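Long-range contact in transcriptional regulator ZitR (Lactococcus lactis subsp. cremoris, PDB 6FI9), which represses the zit operon in the presence of zinc by binding two palindromic operator sites in its promoter: residues A47-N52 with L92-E97. The protein carries 3 engineered substitutions. Residues are numbered along the deposited sequence; the frame is centred on the assembly and turned at random.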
loop_
_atom_site.group_PDB
_atom_site.type_symbol
_atom_site.label_atom_id
_atom_site.label_comp_id
_atom_site.label_asym_id
_atom_site.label_seq_id
_atom_site.Cartn_x
_atom_site.Cartn_y
_atom_site.Cartn_z
ATOM N N ALA A 47 14.246 -17.759 14.367
ATOM C CA ALA A 47 13.816 -19.140 14.147
ATOM C C ALA A 47 14.852 -19.941 13.362
ATOM O O ALA A 47 15.220 -21.037 13.788
ATOM C CB ALA A 47 12.469 -19.167 13.435
ATOM N N GLU A 48 15.330 -19.389 12.228
ATOM C CA GLU A 48 16.303 -20.039 11.345
ATOM C C GLU A 48 17.434 -19.098 10.940
ATOM O O GLU A 48 17.172 -17.959 10.545
ATOM C CB GLU A 48 15.602 -20.582 10.082
ATOM C CG GLU A 48 14.750 -21.821 10.316
ATOM C CD GLU A 48 13.765 -22.184 9.220
ATOM O OE1 GLU A 48 13.928 -21.705 8.074
ATOM O OE2 GLU A 48 12.826 -22.960 9.512
ATOM N N VAL A 49 18.689 -19.586 11.017
ATOM C CA VAL A 49 19.877 -18.830 10.608
ATOM C C VAL A 49 19.892 -18.714 9.080
ATOM O O VAL A 49 20.111 -19.697 8.369
ATOM C CB VAL A 49 21.217 -19.326 11.223
ATOM C CG1 VAL A 49 21.397 -18.797 12.638
ATOM C CG2 VAL A 49 21.334 -20.848 11.195
ATOM N N SER A 50 19.571 -17.516 8.588
ATOM C CA SER A 50 19.424 -17.216 7.168
ATOM C C SER A 50 20.629 -16.526 6.524
ATOM O O SER A 50 21.393 -15.842 7.200
ATOM C CB SER A 50 18.154 -16.393 6.952
ATOM O OG SER A 50 18.060 -15.827 5.655
ATOM N N THR A 51 20.769 -16.704 5.198
ATOM C CA THR A 51 21.802 -16.092 4.361
ATOM C C THR A 51 21.263 -14.763 3.818
ATOM O O THR A 51 20.061 -14.512 3.910
ATOM C CB THR A 51 22.213 -17.036 3.212
ATOM O OG1 THR A 51 21.069 -17.367 2.422
ATOM C CG2 THR A 51 22.904 -18.304 3.701
ATOM N N ASN A 52 22.141 -13.926 3.233
ATOM C CA ASN A 52 21.792 -12.621 2.656
ATOM C C ASN A 52 20.731 -12.728 1.548
ATOM O O ASN A 52 19.943 -11.798 1.357
ATOM C CB ASN A 52 23.052 -11.935 2.116
ATOM C CG ASN A 52 23.021 -10.423 2.173
ATOM O OD1 ASN A 52 22.136 -9.758 1.604
ATOM N ND2 ASN A 52 24.007 -9.843 2.852
ATOM N N LEU A 92 26.313 -16.015 5.881
ATOM C CA LEU A 92 25.273 -16.456 6.800
ATOM C C LEU A 92 25.119 -15.455 7.941
ATOM O O LEU A 92 26.111 -14.905 8.422
ATOM C CB LEU A 92 25.605 -17.846 7.360
ATOM C CG LEU A 92 24.531 -18.919 7.225
ATOM C CD1 LEU A 92 25.087 -20.262 7.589
ATOM C CD2 LEU A 92 23.343 -18.639 8.127
ATOM N N TRP A 93 23.874 -15.222 8.373
ATOM C CA TRP A 93 23.568 -14.285 9.446
ATOM C C TRP A 93 22.981 -14.961 10.671
ATOM O O TRP A 93 22.072 -15.788 10.560
ATOM C CB TRP A 93 22.676 -13.152 8.941
ATOM C CG TRP A 93 23.371 -12.276 7.944
ATOM C CD1 TRP A 93 23.322 -12.378 6.585
ATOM C CD2 TRP A 93 24.290 -11.217 8.235
ATOM N NE1 TRP A 93 24.131 -11.427 6.009
ATOM C CE2 TRP A 93 24.734 -10.697 6.999
ATOM C CE3 TRP A 93 24.774 -10.646 9.425
ATOM C CZ2 TRP A 93 25.625 -9.620 6.919
ATOM C CZ3 TRP A 93 25.652 -9.577 9.345
ATOM C CH2 TRP A 93 26.068 -9.072 8.105
ATOM N N SER A 94 23.534 -14.618 11.843
ATOM C CA SER A 94 23.129 -15.146 13.146
ATOM C C SER A 94 22.601 -14.027 14.033
ATOM O O SER A 94 23.006 -12.869 13.881
ATOM C CB SER A 94 24.302 -15.850 13.826
ATOM O OG SER A 94 24.772 -16.953 13.069
ATOM N N LEU A 95 21.694 -14.373 14.955
ATOM C CA LEU A 95 21.090 -13.415 15.877
ATOM C C LEU A 95 21.868 -13.349 17.195
ATOM O O LEU A 95 22.257 -14.389 17.736
ATOM C CB LEU A 95 19.616 -13.788 16.128
ATOM C CG LEU A 95 18.683 -12.645 16.500
ATOM C CD1 LEU A 95 18.213 -11.898 15.266
ATOM C CD2 LEU A 95 17.489 -13.155 17.274
ATOM N N THR A 96 22.100 -12.126 17.703
ATOM C CA THR A 96 22.806 -11.912 18.972
ATOM C C THR A 96 21.811 -11.978 20.143
ATOM O O THR A 96 20.603 -12.083 19.914
ATOM C CB THR A 96 23.617 -10.595 18.952
ATOM O OG1 THR A 96 22.731 -9.474 18.925
ATOM C CG2 THR A 96 24.617 -10.521 17.802
ATOM N N GLU A 97 22.315 -11.909 21.392
ATOM C CA GLU A 97 21.482 -11.946 22.598
ATOM C C GLU A 97 20.723 -10.637 22.795
ATOM O O GLU A 97 19.675 -10.630 23.441
ATOM C CB GLU A 97 22.314 -12.292 23.843
ATOM C CG GLU A 97 22.993 -13.654 23.796
ATOM C CD GLU A 97 22.088 -14.871 23.851
ATOM O OE1 GLU A 97 21.359 -15.028 24.858
ATOM O OE2 GLU A 97 22.116 -15.675 22.891
#
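The backbone N of W93 donates a hydrogen bond to S50 O at 2.8 Å. The bond is fairly straight, 154° at the hydrogen. It accompanies a single beta bridge between T51 and L92, whose CA atoms are 4.3 Å apart. S50 OG bonds to T51 O at 3.0 Å, on an in-plane lone pair.

The compact part surrounds buried W93. Its CG lies anti to its carbonyl carbon (chi1 -66°), and the indole runs alongside N52. The pyrrole edge faces the linker: N52 N lies in the ring plane, 3.9 Å from CD1. N52 ND2 comes 3.5 Å from NE1, two donors without a hydrogen bond, with amide and ring planes 67° apart.

The outer part is looser and made mostly by apolar side chains. L92 CD2 meets V49 CB at 3.8 Å, and T51 CG2 touches L92 CG at 3.9 Å. V49 is on the exposed side, where its CG1 lies near W93 O and 3.9 Å from S94 OG.

The bridge adds this linker to the edge of the two-stranded wing (79-82 and 92-95), as the short first strand does in winged helix-turn-helix folds. W93 packs on L45, I55 and L70 from helices 36-47, 52-59 and 63-75.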